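Local atomic coordinates of 3,4-dihydroxy-2-butanone 4-phosphate synthase (Candida albicans, PDB entry 1TKS), a protein that catalyses the conversion of D-ribulose 5-phosphate to formate and 3,4-dihydroxy-2-butanone 4-phosphate, a reaction of riboflavin biosynthesis. Residues F5-I8 with E9-L12; L35-A39 with E40-Q44; E45-A48 with F49-R52; A107-T110 with R111-N115; C181-F184 with G185-G189. All coordinates share one frame; numbering follows the deposited sequence.

Contact 1. Residues F5-I8 with E9-L12; sequences FTPI and EEAL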
# COMPACT_ATOMS: atom_id res chain seq x y z
N PHE B 5 11.43 -1.46 26.23
CA PHE B 5 11.57 -2.58 25.31
C PHE B 5 11.54 -3.95 25.97
O PHE B 5 12.13 -4.16 27.03
CB PHE B 5 12.86 -2.44 24.49
CG PHE B 5 12.98 -1.12 23.77
CD1 PHE B 5 13.68 -0.06 24.33
CD2 PHE B 5 12.35 -0.93 22.54
CE1 PHE B 5 13.76 1.16 23.68
CE2 PHE B 5 12.42 0.29 21.88
CZ PHE B 5 13.13 1.35 22.45
N THR B 6 10.84 -4.87 25.32
CA THR B 6 10.67 -6.24 25.78
C THR B 6 11.93 -7.07 25.51
O THR B 6 12.53 -6.97 24.44
CB THR B 6 9.48 -6.91 25.06
OG1 THR B 6 8.26 -6.27 25.47
CG2 THR B 6 9.40 -8.39 25.40
N PRO B 7 12.35 -7.90 26.48
CA PRO B 7 13.54 -8.74 26.29
C PRO B 7 13.33 -9.62 25.06
O PRO B 7 12.24 -10.15 24.85
CB PRO B 7 13.59 -9.56 27.58
CG PRO B 7 12.99 -8.63 28.59
CD PRO B 7 11.82 -8.04 27.84
N ILE B 8 14.38 -9.81 24.27
CA ILE B 8 14.29 -10.61 23.05
C ILE B 8 13.63 -11.98 23.20
O ILE B 8 12.78 -12.34 22.39
CB ILE B 8 15.67 -10.80 22.38
CG1 ILE B 8 16.09 -9.54 21.63
CG2 ILE B 8 15.61 -11.95 21.38
CD1 ILE B 8 16.09 -8.32 22.45
N GLU B 9 14.02 -12.75 24.21
CA GLU B 9 13.46 -14.08 24.36
C GLU B 9 11.95 -14.06 24.60
O GLU B 9 11.23 -14.92 24.09
CB GLU B 9 14.21 -14.86 25.45
CG GLU B 9 15.68 -15.08 25.04
CD GLU B 9 16.42 -16.14 25.84
OE1 GLU B 9 17.56 -16.48 25.44
OE2 GLU B 9 15.90 -16.63 26.86
N GLU B 10 11.46 -13.07 25.36
CA GLU B 10 10.03 -12.97 25.60
C GLU B 10 9.34 -12.53 24.31
O GLU B 10 8.25 -12.99 23.99
CB GLU B 10 9.73 -11.97 26.73
CG GLU B 10 10.40 -12.27 28.08
CD GLU B 10 10.05 -13.63 28.67
OE1 GLU B 10 9.06 -14.26 28.22
OE2 GLU B 10 10.76 -14.07 29.60
N ALA B 11 9.98 -11.63 23.57
CA ALA B 11 9.42 -11.14 22.32
C ALA B 11 9.34 -12.26 21.28
O ALA B 11 8.38 -12.32 20.51
CB ALA B 11 10.24 -9.98 21.78
N LEU B 12 10.33 -13.14 21.25
CA LEU B 12 10.33 -14.24 20.29
C LEU B 12 9.17 -15.20 20.56
O LEU B 12 8.56 -15.71 19.62
CB LEU B 12 11.65 -15.00 20.33
CG LEU B 12 12.87 -14.25 19.77
CD1 LEU B 12 14.11 -15.12 19.97
CD2 LEU B 12 12.67 -13.95 18.29
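The carbonyl oxygen of Pro7 takes two backbone N-H groups at the start of helix 8-16: that of Ala11, with N 3.0 Å from Pro7 O and an N-H...O angle of 160°, and more weakly that of Glu10, whose N is 3.1 Å from the same oxygen. Pro7 is the N-cap residue, so this is the first turn of a helix, entered from an extended lead-in. The next rung follows at once, Leu12 N to Ile8 O at 2.8 Å. Thr6 folds back over the turn with its methyl. With OG1 beside the backbone N (chi1 -66°), CG2 stands anti to that N and meets Glu10 CB at 3.8 Å, the two side chains crossing at about a right angle. The extended side chain of Glu9 carries OE1 to Tyr201 OH, a hydrogen bond to helix 195-203. That helix also packs on Ile8 through Gln197, Leu198 and Tyr201, while Ala11 faces Leu21 and Ile193 of the four-stranded sheet. On the flank of the turn Ile8 and Leu12 lie side by side, pointing the same way, with Ile8 CG2 3.8 Å from Leu12 CD1.

Contact 2. Residues L35-A39 with E40-Q44; sequences LIMAA and ELITQ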
# COMPACT_ATOMS: atom_id res chain seq x y z
N LEU B 35 5.15 -2.43 12.42
CA LEU B 35 4.54 -3.64 12.96
C LEU B 35 5.11 -4.79 12.14
O LEU B 35 5.17 -4.71 10.91
CB LEU B 35 3.02 -3.60 12.80
CG LEU B 35 2.29 -2.78 13.86
CD1 LEU B 35 0.83 -2.66 13.49
CD2 LEU B 35 2.45 -3.45 15.22
N ILE B 36 5.54 -5.85 12.81
CA ILE B 36 6.09 -7.03 12.14
C ILE B 36 5.59 -8.32 12.79
O ILE B 36 5.50 -8.40 14.01
CB ILE B 36 7.64 -7.09 12.22
CG1 ILE B 36 8.26 -5.77 11.75
CG2 ILE B 36 8.15 -8.25 11.36
CD1 ILE B 36 9.78 -5.76 11.75
N MET B 37 5.25 -9.31 11.97
CA MET B 37 4.82 -10.60 12.48
C MET B 37 5.16 -11.69 11.48
O MET B 37 5.51 -11.40 10.34
CB MET B 37 3.32 -10.63 12.81
CG MET B 37 2.34 -10.67 11.63
SD MET B 37 0.68 -11.14 12.15
CE MET B 37 0.84 -12.90 12.35
N ALA B 38 5.07 -12.94 11.92
CA ALA B 38 5.37 -14.08 11.07
C ALA B 38 4.43 -14.14 9.87
O ALA B 38 3.21 -14.11 10.03
CB ALA B 38 5.26 -15.37 11.88
N ALA B 39 5.00 -14.25 8.68
CA ALA B 39 4.20 -14.30 7.46
C ALA B 39 3.23 -15.48 7.44
O ALA B 39 2.08 -15.34 7.04
CB ALA B 39 5.11 -14.36 6.23
N GLU B 40 3.70 -16.64 7.89
CA GLU B 40 2.88 -17.84 7.89
C GLU B 40 1.74 -17.81 8.89
O GLU B 40 0.83 -18.65 8.83
CB GLU B 40 3.75 -19.08 8.15
CG GLU B 40 4.46 -19.06 9.49
CD GLU B 40 5.55 -20.11 9.58
OE1 GLU B 40 5.25 -21.27 9.92
OE2 GLU B 40 6.71 -19.76 9.28
N LEU B 41 1.75 -16.85 9.81
CA LEU B 41 0.71 -16.79 10.83
C LEU B 41 -0.28 -15.65 10.68
O LEU B 41 -1.24 -15.57 11.45
CB LEU B 41 1.36 -16.71 12.21
CG LEU B 41 2.34 -17.83 12.58
CD1 LEU B 41 2.93 -17.55 13.96
CD2 LEU B 41 1.62 -19.17 12.57
N ILE B 42 -0.07 -14.77 9.70
CA ILE B 42 -0.99 -13.64 9.53
C ILE B 42 -2.34 -14.05 8.97
O ILE B 42 -2.45 -14.58 7.86
CB ILE B 42 -0.35 -12.52 8.66
CG1 ILE B 42 -1.19 -11.24 8.77
CG2 ILE B 42 -0.24 -12.95 7.20
CD1 ILE B 42 -0.48 -9.99 8.27
N THR B 43 -3.38 -13.79 9.76
CA THR B 43 -4.75 -14.11 9.39
C THR B 43 -5.43 -12.91 8.76
O THR B 43 -4.86 -11.82 8.70
CB THR B 43 -5.58 -14.48 10.64
OG1 THR B 43 -5.57 -13.38 11.55
CG2 THR B 43 -5.00 -15.70 11.32
N GLN B 44 -6.65 -13.13 8.28
CA GLN B 44 -7.44 -12.07 7.67
C GLN B 44 -7.60 -10.94 8.69
O GLN B 44 -7.38 -9.77 8.37
CB GLN B 44 -8.82 -12.59 7.27
CG GLN B 44 -9.65 -11.61 6.46
CD GLN B 44 -10.43 -10.61 7.31
OE1 GLN B 44 -11.08 -9.71 6.77
NE2 GLN B 44 -10.38 -10.78 8.62
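Met37 and Ile42 meet through apolar atoms, their side chains crossing at about a right angle where strand 34-38 gives way to a turn. The sulfur Met37 SD lies 3.9 Å from Ile42 CG1, and the terminal methyl, swung round by a bend at chi3 (-78°), reaches the backbone beyond, with Met37 CE 3.4 Å from Ile42 N. The same methyl touches Leu41 CB at 3.8 Å. On the neighbouring residue, Ala38 CB rests against Leu41 CD1, also at 3.8 Å.

Of the polar contacts, the sound one is Leu41 N to Ala38 O, 3.1 Å long; the donor stands above the carbonyl plane, 62° out of it. A weak bond follows, Ile42 N lying 3.5 Å from Ala39 O. Ile42 CG2 is 3.3 Å from that same Ala39 O. The carboxylate of Glu40 has its partner outside the turn: OE2 accepts a hydrogen bond from Gln159 N.

After the turn Thr43 takes the N-cap position of helix 44-52, its OG1 bonded to Lys46 N. This is a strand-turn-helix connection, which leads from a central strand of the mixed sheet into the helix packed against it.

Contact 3. Residues E45-A48 with F49-R52; sequences EKMA and FLVR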
# COMPACT_ATOMS: atom_id res chain seq x y z
N GLU B 45 -7.97 -11.29 9.91
CA GLU B 45 -8.17 -10.30 10.96
C GLU B 45 -6.88 -9.55 11.29
O GLU B 45 -6.90 -8.33 11.48
CB GLU B 45 -8.70 -10.94 12.25
CG GLU B 45 -10.07 -11.61 12.15
CD GLU B 45 -10.05 -12.90 11.36
OE1 GLU B 45 -8.97 -13.50 11.19
OE2 GLU B 45 -11.14 -13.33 10.92
N LYS B 46 -5.77 -10.27 11.35
CA LYS B 46 -4.49 -9.64 11.67
C LYS B 46 -4.01 -8.72 10.55
O LYS B 46 -3.37 -7.70 10.81
CB LYS B 46 -3.44 -10.70 11.98
CG LYS B 46 -3.67 -11.36 13.33
CD LYS B 46 -2.79 -12.58 13.53
CE LYS B 46 -2.92 -13.10 14.96
NZ LYS B 46 -2.10 -14.31 15.19
N MET B 47 -4.33 -9.08 9.31
CA MET B 47 -3.96 -8.25 8.17
C MET B 47 -4.84 -7.00 8.19
O MET B 47 -4.39 -5.90 7.86
CB MET B 47 -4.17 -9.00 6.85
CG MET B 47 -3.86 -8.15 5.62
SD MET B 47 -2.13 -7.64 5.45
CE MET B 47 -2.06 -6.12 6.31
N ALA B 48 -6.11 -7.17 8.56
CA ALA B 48 -7.01 -6.04 8.62
C ALA B 48 -6.49 -5.06 9.68
O ALA B 48 -6.57 -3.85 9.51
CB ALA B 48 -8.42 -6.49 8.97
N PHE B 49 -5.96 -5.61 10.77
CA PHE B 49 -5.41 -4.80 11.85
C PHE B 49 -4.18 -4.06 11.34
O PHE B 49 -4.04 -2.85 11.54
CB PHE B 49 -5.02 -5.70 13.03
CG PHE B 49 -4.49 -4.95 14.22
CD1 PHE B 49 -5.36 -4.43 15.18
CD2 PHE B 49 -3.12 -4.79 14.40
CE1 PHE B 49 -4.86 -3.76 16.30
CE2 PHE B 49 -2.62 -4.12 15.51
CZ PHE B 49 -3.49 -3.61 16.47
N LEU B 50 -3.29 -4.79 10.68
CA LEU B 50 -2.07 -4.19 10.15
C LEU B 50 -2.39 -3.03 9.21
O LEU B 50 -1.82 -1.95 9.33
CB LEU B 50 -1.23 -5.25 9.41
CG LEU B 50 0.09 -4.77 8.80
CD1 LEU B 50 0.97 -4.15 9.89
CD2 LEU B 50 0.81 -5.93 8.14
N VAL B 51 -3.31 -3.25 8.27
CA VAL B 51 -3.70 -2.22 7.32
C VAL B 51 -4.35 -1.03 8.02
O VAL B 51 -4.04 0.13 7.73
CB VAL B 51 -4.66 -2.78 6.24
CG1 VAL B 51 -5.22 -1.65 5.38
CG2 VAL B 51 -3.91 -3.77 5.36
N ARG B 52 -5.26 -1.31 8.95
CA ARG B 52 -5.97 -0.26 9.67
C ARG B 52 -5.09 0.78 10.35
O ARG B 52 -5.41 1.97 10.35
CB ARG B 52 -6.90 -0.89 10.71
CG ARG B 52 -7.45 0.08 11.75
CD ARG B 52 -8.48 1.04 11.18
NE ARG B 52 -8.93 1.96 12.22
CZ ARG B 52 -8.23 3.00 12.65
NH1 ARG B 52 -7.05 3.27 12.12
NH2 ARG B 52 -8.70 3.76 13.63
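Four successive i to i+4 hydrogen bonds carry the backbone of helix 44-52 from Glu45-Ala48 into Phe49-Arg52, all 2.9 to 3.0 Å from N to O, the straightest being Val51 N to Met47 O with an N-H...O angle of 171°.

Met47 reaches on to the next turn. Its CG is anti to the backbone N (chi1 177°), and bends at chi2 and chi3 turn the terminal methyl back toward Leu50 and Val51. The exact position of that methyl is doubtful, since CE is modelled closer to Val51 than carbon atoms can sit; its 3.4 Å from Leu50 CD2 carries the same doubt. Val51 lies along the same side, one residue further on, with its CG2 3.3 Å from Met47 O. The Phe49 ring leads away from the preceding turn, to meet Tyr53 and His188 edge-to-face, while its CB stays over that turn, 3.4 Å from Lys46 O. Arg52 CB similarly sits 3.2 Å from Ala48 O. The charged ends find their partners outside these turns: Lys46 NZ bonds to Gly18 O, and Arg52 NH1 makes a salt bridge with Asp170.

Leu50 faces the mixed sheet, against Leu35 of strand 34-38 and Val163 and Cys165 of strand 162-166, whereas Met47 and Val51 meet helix 103-114 at Arg106. Ala48 and Val51 also pack on Asp172 and Ser55 of the second subunit, so this helix lies between its own sheet, a neighbouring helix and the dimer interface.

Contact 4. Residues A107-T110 with R111-N115; sequences ALTT and RSLAN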
# COMPACT_ATOMS: atom_id res chain seq x y z
N ALA B 107 -3.58 -11.53 3.17
CA ALA B 107 -3.13 -12.44 4.22
C ALA B 107 -2.82 -13.81 3.62
O ALA B 107 -1.81 -14.42 3.96
CB ALA B 107 -4.21 -12.57 5.30
N LEU B 108 -3.68 -14.27 2.71
CA LEU B 108 -3.48 -15.57 2.06
C LEU B 108 -2.20 -15.56 1.25
O LEU B 108 -1.43 -16.52 1.29
CB LEU B 108 -4.68 -15.90 1.15
CG LEU B 108 -4.62 -17.15 0.26
CD1 LEU B 108 -4.32 -18.39 1.11
CD2 LEU B 108 -5.95 -17.33 -0.46
N THR B 109 -1.96 -14.48 0.51
CA THR B 109 -0.76 -14.39 -0.29
C THR B 109 0.48 -14.40 0.61
O THR B 109 1.47 -15.06 0.31
CB THR B 109 -0.76 -13.11 -1.14
OG1 THR B 109 -1.82 -13.19 -2.11
CG2 THR B 109 0.57 -12.93 -1.86
N THR B 110 0.41 -13.66 1.72
CA THR B 110 1.53 -13.60 2.64
C THR B 110 1.85 -14.98 3.23
O THR B 110 3.02 -15.37 3.29
CB THR B 110 1.24 -12.59 3.77
OG1 THR B 110 1.06 -11.29 3.20
CG2 THR B 110 2.40 -12.54 4.76
N ARG B 111 0.83 -15.71 3.66
CA ARG B 111 1.06 -17.03 4.24
C ARG B 111 1.62 -17.96 3.16
O ARG B 111 2.48 -18.80 3.44
CB ARG B 111 -0.25 -17.62 4.79
CG ARG B 111 -0.86 -16.84 5.96
CD ARG B 111 -1.93 -17.66 6.68
NE ARG B 111 -3.00 -18.09 5.78
CZ ARG B 111 -4.04 -17.34 5.42
NH1 ARG B 111 -4.16 -16.10 5.89
NH2 ARG B 111 -4.95 -17.82 4.58
N SER B 112 1.14 -17.79 1.93
CA SER B 112 1.59 -18.62 0.82
C SER B 112 3.06 -18.37 0.49
O SER B 112 3.77 -19.30 0.09
CB SER B 112 0.71 -18.36 -0.41
OG SER B 112 -0.64 -18.72 -0.14
N LEU B 113 3.52 -17.14 0.65
CA LEU B 113 4.93 -16.87 0.36
C LEU B 113 5.80 -17.58 1.39
O LEU B 113 6.94 -17.95 1.10
CB LEU B 113 5.20 -15.37 0.37
CG LEU B 113 4.59 -14.61 -0.82
CD1 LEU B 113 4.52 -13.12 -0.52
CD2 LEU B 113 5.41 -14.87 -2.08
N ALA B 114 5.27 -17.79 2.59
CA ALA B 114 6.04 -18.47 3.62
C ALA B 114 5.96 -19.99 3.50
O ALA B 114 6.90 -20.69 3.86
CB ALA B 114 5.55 -18.04 5.01
N ASN B 115 4.85 -20.50 2.97
CA ASN B 115 4.64 -21.95 2.82
C ASN B 115 5.70 -22.63 1.94
O ASN B 115 5.83 -22.32 0.76
CB ASN B 115 3.25 -22.22 2.24
CG ASN B 115 2.80 -23.65 2.47
OD1 ASN B 115 3.56 -24.60 2.26
ND2 ASN B 115 1.55 -23.81 2.89
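Leu108 O accepts two donors from Ser112: the hydroxyl OG at 2.7 Å and the backbone N at 2.9 Å. They arrive from opposite faces of the carbonyl plane. The hydroxyl can reach back because OG stands beside its own backbone N, anti to the carbonyl carbon (chi1 -62°), and it gives its proton to Leu108 O. This fixes the rotation of a buried serine.

The adjoining carbonyls are served by the backbone, Arg111 N to Ala107 O at 3.0 Å and Leu113 N to Thr109 O at 2.9 Å. Near the helix end Thr110 O receives weak bonds alone across this contact, from Leu113 N and Ala114 N. The threonine hydroxyls turn to the preceding turn, Thr110 OG1 bonding to Arg106 O and Thr109 OG1 to Asp105 O as well as to Phe93 N.

Arg111 bends at chi3 (-57°), and Leu108 CA stands 3.5 Å from its guanidinium plane, over one face and toward the rim; Arg111 NH2 touches Leu108 CD1 at 3.6 Å. NH1 is hydrogen-bonded to Ile42 O in the loop ahead of helix 44-52. Serine returning its hydroxyl to the i-4 carbonyl is a familiar intrahelical bond, here in the last turns of helix 103-114.

Contact 5. Residues C181-F184 with G185-G189; sequences CIQF and GKKHG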
# COMPACT_ATOMS: atom_id res chain seq x y z
N CYS B 181 4.43 4.90 19.73
CA CYS B 181 4.51 3.44 19.62
C CYS B 181 4.30 2.79 20.98
O CYS B 181 3.67 1.74 21.08
CB CYS B 181 5.87 3.02 19.07
SG CYS B 181 6.09 3.39 17.30
N ILE B 182 4.85 3.42 22.02
CA ILE B 182 4.70 2.92 23.38
C ILE B 182 3.22 2.95 23.73
O ILE B 182 2.68 1.99 24.29
CB ILE B 182 5.49 3.82 24.37
CG1 ILE B 182 6.99 3.67 24.11
CG2 ILE B 182 5.14 3.45 25.81
CD1 ILE B 182 7.86 4.57 24.97
N GLN B 183 2.55 4.04 23.37
CA GLN B 183 1.12 4.19 23.62
C GLN B 183 0.33 3.12 22.87
O GLN B 183 -0.58 2.51 23.42
CB GLN B 183 0.67 5.59 23.19
CG GLN B 183 -0.74 5.67 22.63
CD GLN B 183 -1.79 5.24 23.62
OE1 GLN B 183 -1.91 5.82 24.70
NE2 GLN B 183 -2.56 4.22 23.26
N PHE B 184 0.71 2.90 21.61
CA PHE B 184 0.04 1.91 20.76
C PHE B 184 0.24 0.51 21.34
O PHE B 184 -0.69 -0.31 21.37
CB PHE B 184 0.61 1.97 19.34
CG PHE B 184 -0.16 1.16 18.34
CD1 PHE B 184 -1.28 1.69 17.69
CD2 PHE B 184 0.21 -0.15 18.06
CE1 PHE B 184 -2.01 0.93 16.79
CE2 PHE B 184 -0.52 -0.93 17.16
CZ PHE B 184 -1.63 -0.38 16.52
N GLY B 185 1.46 0.23 21.79
CA GLY B 185 1.76 -1.07 22.37
C GLY B 185 0.94 -1.36 23.61
O GLY B 185 0.44 -2.47 23.77
N LYS B 186 0.79 -0.37 24.49
CA LYS B 186 0.01 -0.58 25.70
C LYS B 186 -1.48 -0.73 25.41
O LYS B 186 -2.16 -1.56 26.01
CB LYS B 186 0.23 0.58 26.68
CG LYS B 186 1.65 0.63 27.24
CD LYS B 186 1.81 1.74 28.26
CE LYS B 186 0.95 1.50 29.50
NZ LYS B 186 0.97 2.66 30.42
N LYS B 187 -1.99 0.06 24.47
CA LYS B 187 -3.40 0.00 24.12
C LYS B 187 -3.79 -1.34 23.50
O LYS B 187 -4.85 -1.88 23.79
CB LYS B 187 -3.76 1.13 23.16
CG LYS B 187 -5.21 1.13 22.71
CD LYS B 187 -5.52 2.31 21.81
CE LYS B 187 -6.97 2.31 21.36
NZ LYS B 187 -7.27 3.52 20.55
N HIS B 188 -2.92 -1.87 22.65
CA HIS B 188 -3.21 -3.13 21.97
C HIS B 188 -2.49 -4.35 22.53
O HIS B 188 -2.66 -5.46 22.01
CB HIS B 188 -2.89 -2.97 20.48
CG HIS B 188 -3.67 -1.88 19.82
ND1 HIS B 188 -5.01 -1.99 19.53
CD2 HIS B 188 -3.30 -0.63 19.43
CE1 HIS B 188 -5.44 -0.87 18.99
NE2 HIS B 188 -4.43 -0.02 18.93
N GLY B 189 -1.70 -4.16 23.57
CA GLY B 189 -0.98 -5.27 24.16
C GLY B 189 0.06 -5.86 23.23
O GLY B 189 0.16 -7.08 23.08
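Phe184 and His188, one turn apart, bring their rings together with centroids 4.2 Å apart and planes at 46°. The imidazole comes in over a face of the phenyl ring: His188 CD2 sits above its centre, 3.2 Å from the plane, and NE2 is 3.4 Å from Phe184 CE1. The first torsions differ: Phe184 CG is anti to the backbone N (chi1 -170°), whereas His188 CG is beside its own backbone N (chi1 -59°), and the two side chains cross at a slant. Phe184 O lies at the edge of the imidazole, near its plane, 3.3 Å from His188 CD2, while also accepting the backbone bond from His188 N at 3.0 Å.

All this happens in the last turns of helix 178-188, which Gly189 ends with a positive phi. Tyr53 meets both rings, edge-to-face in the case of Phe184, and Phe49 packs edge-to-face with His188, so the pair belongs to an aromatic cluster shared with helix 44-52 and the residue after it.

Gly185, wholly backbone, is also buried, with its N 2.8 Å from Cys181 O. On the outer side, Gln183 bends at chi2 to cross Lys187 obliquely, placing its amide NE2 3.3 Å from Lys187 CB.

How the contacts relate
Along the chain the contacts run in series, from contact 1 at the N-terminal helix 8-16 to contact 5 in helix 178-188. Contacts 2 and 3 adjoin, about 9 Å between centres, since strand 34-38 leads into helix 44-52. Contact 4, also about 9 Å from contact 2 between centres, touches 2 and 3. Contact 5 packs on contact 3 through Phe49 and touches contact 2 at Leu35, but stays about 17 Å from contact 4 at the nearest atoms. Contact 1 touches none of the others. Helices 44-52 and 178-188 pack on the mixed sheet, while helix 103-114 joins helix 44-52 and the turn after strand 34-38 to further strands. Strand 34-38 begins at Asp34, a probable substrate-binding residue.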